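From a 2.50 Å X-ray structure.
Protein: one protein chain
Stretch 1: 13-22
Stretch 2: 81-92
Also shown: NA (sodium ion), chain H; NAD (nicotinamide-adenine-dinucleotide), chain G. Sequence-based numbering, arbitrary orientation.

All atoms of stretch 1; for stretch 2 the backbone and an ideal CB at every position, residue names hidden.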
# COMPACT_ATOMS: atom_id res chain seq x y z
N GLY B 13 -19.78 -0.17 -26.41
CA GLY B 13 -18.94 0.46 -25.39
C GLY B 13 -17.62 -0.26 -25.14
O GLY B 13 -17.13 -1.06 -25.96
N ASN B 14 -17.00 0.14 -24.03
CA ASN B 14 -15.79 -0.53 -23.48
C ASN B 14 -16.04 -2.04 -23.43
O ASN B 14 -15.18 -2.77 -23.94
CB ASN B 14 -15.37 0.16 -22.20
CG ASN B 14 -14.71 1.48 -22.49
OD1 ASN B 14 -14.17 1.65 -23.58
ND2 ASN B 14 -14.71 2.38 -21.54
N ASN B 15 -17.21 -2.49 -22.97
CA ASN B 15 -17.49 -3.94 -22.78
C ASN B 15 -17.32 -4.70 -24.11
O ASN B 15 -16.84 -5.90 -24.11
CB ASN B 15 -18.84 -4.16 -22.11
CG ASN B 15 -18.95 -3.70 -20.67
OD1 ASN B 15 -18.02 -3.10 -20.10
ND2 ASN B 15 -20.10 -3.97 -20.04
N ILE B 16 -17.69 -4.12 -25.24
CA ILE B 16 -17.71 -4.81 -26.56
C ILE B 16 -16.33 -4.64 -27.19
O ILE B 16 -15.91 -5.52 -27.93
CB ILE B 16 -18.79 -4.27 -27.50
CG1 ILE B 16 -20.17 -4.22 -26.85
CG2 ILE B 16 -18.79 -5.07 -28.80
CD1 ILE B 16 -20.63 -5.56 -26.36
N SER B 17 -15.64 -3.55 -26.91
CA SER B 17 -14.20 -3.41 -27.29
C SER B 17 -13.44 -4.57 -26.71
O SER B 17 -12.76 -5.25 -27.47
CB SER B 17 -13.61 -2.12 -26.83
OG SER B 17 -12.23 -2.09 -27.12
N ALA B 18 -13.68 -4.83 -25.43
CA ALA B 18 -13.06 -5.90 -24.63
C ALA B 18 -13.47 -7.26 -25.18
O ALA B 18 -12.58 -8.10 -25.35
CB ALA B 18 -13.41 -5.74 -23.19
N LEU B 19 -14.73 -7.48 -25.50
CA LEU B 19 -15.22 -8.81 -25.93
C LEU B 19 -14.69 -9.16 -27.32
O LEU B 19 -14.36 -10.35 -27.55
CB LEU B 19 -16.75 -8.80 -25.95
CG LEU B 19 -17.36 -10.17 -26.19
CD1 LEU B 19 -17.24 -11.02 -24.95
CD2 LEU B 19 -18.80 -10.05 -26.60
N PHE B 20 -14.71 -8.19 -28.22
CA PHE B 20 -14.36 -8.34 -29.65
C PHE B 20 -12.85 -8.56 -29.76
O PHE B 20 -12.46 -9.59 -30.29
CB PHE B 20 -14.73 -7.11 -30.46
CG PHE B 20 -14.41 -7.23 -31.93
CD1 PHE B 20 -14.87 -8.33 -32.66
CD2 PHE B 20 -13.65 -6.27 -32.56
CE1 PHE B 20 -14.62 -8.43 -34.02
CE2 PHE B 20 -13.41 -6.36 -33.92
CZ PHE B 20 -13.91 -7.43 -34.65
N GLN B 21 -12.05 -7.62 -29.26
CA GLN B 21 -10.58 -7.77 -29.21
C GLN B 21 -10.22 -9.02 -28.40
O GLN B 21 -9.30 -9.72 -28.80
CB GLN B 21 -9.92 -6.57 -28.56
CG GLN B 21 -10.09 -5.31 -29.37
CD GLN B 21 -9.08 -4.27 -28.96
OE1 GLN B 21 -7.91 -4.39 -29.32
NE2 GLN B 21 -9.54 -3.26 -28.22
N GLY B 22 -10.89 -9.27 -27.28
CA GLY B 22 -10.56 -10.45 -26.48
C GLY B 22 -10.67 -11.70 -27.32
O GLY B 22 -9.69 -12.38 -27.45
N UNK B 81 -14.55 5.26 -26.38
CA UNK B 81 -14.07 3.90 -25.98
C UNK B 81 -12.55 3.97 -25.74
O UNK B 81 -11.84 4.53 -26.60
CB UNK B 81 -14.40 2.86 -27.05
N UNK B 82 -12.10 3.50 -24.58
CA UNK B 82 -10.70 3.67 -24.13
C UNK B 82 -10.28 2.37 -23.43
O UNK B 82 -9.40 2.42 -22.62
CB UNK B 82 -10.55 4.87 -23.20
N UNK B 83 -10.93 1.25 -23.73
CA UNK B 83 -10.30 -0.07 -23.52
C UNK B 83 -9.03 -0.07 -24.36
O UNK B 83 -8.99 0.59 -25.41
CB UNK B 83 -11.23 -1.22 -23.90
N UNK B 84 -7.93 -0.72 -23.92
CA UNK B 84 -6.70 -0.76 -24.72
C UNK B 84 -6.87 -1.45 -26.09
O UNK B 84 -7.70 -2.27 -26.24
CB UNK B 84 -5.61 -1.48 -23.93
N UNK B 85 -6.04 -1.06 -27.05
CA UNK B 85 -5.64 -1.86 -28.24
C UNK B 85 -4.79 -3.03 -27.76
O UNK B 85 -3.80 -2.77 -27.07
CB UNK B 85 -4.87 -1.02 -29.26
N UNK B 86 -5.18 -4.26 -28.10
CA UNK B 86 -4.51 -5.47 -27.59
C UNK B 86 -3.43 -5.92 -28.58
O UNK B 86 -2.68 -6.84 -28.21
CB UNK B 86 -5.52 -6.59 -27.36
N UNK B 87 -3.31 -5.29 -29.75
CA UNK B 87 -2.21 -5.66 -30.67
C UNK B 87 -2.49 -7.01 -31.32
O UNK B 87 -1.63 -7.92 -31.26
CB UNK B 87 -0.87 -5.71 -29.93
N UNK B 88 -3.69 -7.11 -31.88
CA UNK B 88 -4.16 -8.29 -32.64
C UNK B 88 -4.74 -7.75 -33.94
O UNK B 88 -5.30 -6.65 -33.93
CB UNK B 88 -5.19 -9.11 -31.86
N UNK B 89 -4.57 -8.47 -35.04
CA UNK B 89 -5.23 -8.06 -36.30
C UNK B 89 -6.71 -8.34 -36.11
O UNK B 89 -7.13 -9.49 -36.31
CB UNK B 89 -4.67 -8.80 -37.52
N UNK B 90 -7.45 -7.35 -35.64
CA UNK B 90 -8.92 -7.45 -35.50
C UNK B 90 -9.51 -7.60 -36.90
O UNK B 90 -9.21 -6.77 -37.76
CB UNK B 90 -9.51 -6.23 -34.79
N UNK B 91 -10.35 -8.66 -37.20
CA UNK B 91 -10.97 -8.95 -38.49
C UNK B 91 -12.11 -7.96 -38.78
O UNK B 91 -12.61 -7.37 -37.85
CB UNK B 91 -11.49 -10.39 -38.52
N UNK B 92 -12.47 -7.80 -40.05
CA UNK B 92 -13.61 -6.95 -40.46
C UNK B 92 -14.81 -7.87 -40.66
O UNK B 92 -14.80 -8.69 -41.58
CB UNK B 92 -13.30 -6.16 -41.73
NA NA H . -17.17 -1.34 -18.68
PA NAD G . -19.96 2.23 -22.19
O1A NAD G . -20.34 3.55 -21.66
O2A NAD G . -18.52 2.08 -22.60
O5B NAD G . -20.91 1.67 -23.32
C5B NAD G . -22.18 2.36 -23.43
C4B NAD G . -22.56 2.44 -24.89
O4B NAD G . -24.01 2.59 -25.08
C3B NAD G . -21.93 3.64 -25.60
O3B NAD G . -21.46 3.20 -26.87
C2B NAD G . -23.13 4.57 -25.78
O2B NAD G . -22.73 5.47 -26.77
C1B NAD G . -24.19 3.52 -26.14
N9A NAD G . -25.58 3.93 -26.13
C8A NAD G . -26.09 4.93 -25.33
N7A NAD G . -27.39 5.05 -25.43
C5A NAD G . -27.78 4.06 -26.33
C6A NAD G . -29.04 3.69 -26.83
N6A NAD G . -30.17 4.29 -26.45
N1A NAD G . -29.10 2.63 -27.68
C2A NAD G . -27.94 2.05 -28.03
N3A NAD G . -26.70 2.32 -27.63
C4A NAD G . -26.67 3.35 -26.76
O3 NAD G . -20.26 1.16 -21.06
PN NAD G . -19.49 -0.21 -20.72
O1N NAD G . -19.44 -1.01 -21.96
O2N NAD G . -18.29 0.24 -19.95
O5D NAD G . -20.56 -0.90 -19.72
C5D NAD G . -21.91 -1.19 -20.26
C4D NAD G . -22.85 -1.48 -19.12
O4D NAD G . -22.46 -2.67 -18.40
C3D NAD G . -22.91 -0.34 -18.09
O3D NAD G . -24.25 -0.24 -17.65
C2D NAD G . -22.11 -0.91 -16.92
O2D NAD G . -22.48 -0.46 -15.63
C1D NAD G . -22.49 -2.39 -16.99
N1N NAD G . -21.53 -3.19 -16.19
C2N NAD G . -20.12 -3.01 -16.39
C3N NAD G . -19.18 -3.59 -15.55
C7N NAD G . -17.71 -3.38 -15.86
O7N NAD G . -17.38 -2.82 -16.90
N7N NAD G . -16.82 -3.80 -14.97
C4N NAD G . -19.66 -4.32 -14.47
C5N NAD G . -21.01 -4.64 -14.38
C6N NAD G . -21.93 -4.00 -15.19

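Position 81 points its CA-to-CB bond sideways, with the ideal CB 3.7 Å from Asn 14 OD1. A polar side chain of modest length would suit, though a small one would also fit. The residue is Asn 81, whose ND2 comes within 3.3 Å of Gly 13 O at an angle too poor for a hydrogen bond.

At 82 the CA-to-CB bond points away, but the backbone nitrogen faces Asn 14. Any residue except proline could donate this N-H, and a short polar one could also curl back to the ND2 of Asn 14. Asn 82 does both: its N donates to Asn 14 OD1 (3.0 Å), and its OD1 accepts a weak bond from Asn 14 ND2 (3.2 Å).

Position 83 points toward the helix, its ideal CB 3.5 Å from Ser 17 OG, and Ala 18 offers a small methyl beyond. A flat aromatic ring could cover that methyl, and a long aliphatic chain could pack against it. In Tyr 83 the ring lies over it, with Ala 18 CB 3.6 Å from the ring centroid in a CH-pi contact. Tyr 83 N gives Asn 14 OD1 a second hydrogen bond (3.3 Å), and a water bridges Tyr 83 O and Ser 17 OG.

Positions 84 and 85 point away, so stretch 1 demands little of their side chains. With phi at -61°, 84 admits proline; Pro 84 O accepts from Gln 21 NE2 (2.9 Å). At 85 many types would do; it is Leu 85.

Position 86 points toward the helix, its ideal CB 3.8 Å from Gln 21 OE1. A medium-sized apolar group could pack here. Leu 86 N donates to Gln 21 OE1 (3.0 Å), so the amide of Gln 21 engages the backbone at both 84 and 86.

At 87 the positive phi of 73° favours glycine, and Gly 87 is found. Position 88 points toward the helix without close contact; a beta-branched residue suits its extended backbone, here Val 88. Position 89 is out of reach, and stretch 1 does not constrain its side chain: Glu 89.

Position 90 points toward the helix, its ideal CB 4.0 Å from Phe 20 CE2, which calls for an apolar chain. Leu 90 CD2 packs 3.9 Å from Phe 20 CD2 and 3.6 Å from Gln 21 CG.

Position 91 points sideways near the Phe 20 ring; a compact apolar residue fits. Pro 91 CD lies 4.1 Å from Phe 20 CZ, and its O meets the ring edge. Position 92 points away, leaving the choice open: Asp 92.

Stretch 2 81-92: NNYPLLGVELPD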
# COMPACT_ATOMS: atom_id res chain seq x y z
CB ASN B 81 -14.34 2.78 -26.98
CG ASN B 81 -15.80 2.40 -27.09
OD1 ASN B 81 -16.65 3.05 -26.46
ND2 ASN B 81 -16.12 1.40 -27.91
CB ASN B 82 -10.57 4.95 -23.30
CG ASN B 82 -11.37 4.90 -22.03
OD1 ASN B 82 -11.82 3.81 -21.65
ND2 ASN B 82 -11.50 6.05 -21.36
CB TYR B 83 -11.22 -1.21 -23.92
CG TYR B 83 -10.76 -2.60 -23.53
CD1 TYR B 83 -10.91 -3.04 -22.24
CD2 TYR B 83 -10.22 -3.48 -24.46
CE1 TYR B 83 -10.49 -4.30 -21.85
CE2 TYR B 83 -9.85 -4.77 -24.10
CZ TYR B 83 -9.96 -5.17 -22.79
OH TYR B 83 -9.61 -6.43 -22.40
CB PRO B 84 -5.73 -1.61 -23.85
CG PRO B 84 -6.24 -1.40 -22.46
CD PRO B 84 -7.76 -1.35 -22.60
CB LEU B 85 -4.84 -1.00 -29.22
CG LEU B 85 -5.69 -0.27 -30.25
CD1 LEU B 85 -6.33 0.97 -29.62
CD2 LEU B 85 -4.85 0.08 -31.49
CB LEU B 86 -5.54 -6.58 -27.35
CG LEU B 86 -6.44 -6.44 -26.13
CD1 LEU B 86 -7.11 -7.79 -25.87
CD2 LEU B 86 -5.70 -5.98 -24.89
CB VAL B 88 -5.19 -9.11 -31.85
CG1 VAL B 88 -5.51 -10.42 -32.56
CG2 VAL B 88 -4.73 -9.39 -30.43
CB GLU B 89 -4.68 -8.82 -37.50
CG GLU B 89 -4.76 -10.33 -37.34
CD GLU B 89 -3.72 -11.10 -38.14
OE1 GLU B 89 -3.62 -10.89 -39.37
OE2 GLU B 89 -2.99 -11.92 -37.52
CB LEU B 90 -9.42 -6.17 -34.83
CG LEU B 90 -9.06 -6.03 -33.36
CD1 LEU B 90 -9.35 -4.61 -32.89
CD2 LEU B 90 -9.85 -7.04 -32.54
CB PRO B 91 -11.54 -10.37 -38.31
CG PRO B 91 -11.82 -10.47 -36.83
CD PRO B 91 -10.77 -9.61 -36.18
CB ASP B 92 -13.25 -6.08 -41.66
CG ASP B 92 -14.09 -4.82 -41.71
OD1 ASP B 92 -15.28 -4.94 -42.10
OD2 ASP B 92 -13.57 -3.75 -41.31
O HOH W 1 -11.18 0.45 -27.23
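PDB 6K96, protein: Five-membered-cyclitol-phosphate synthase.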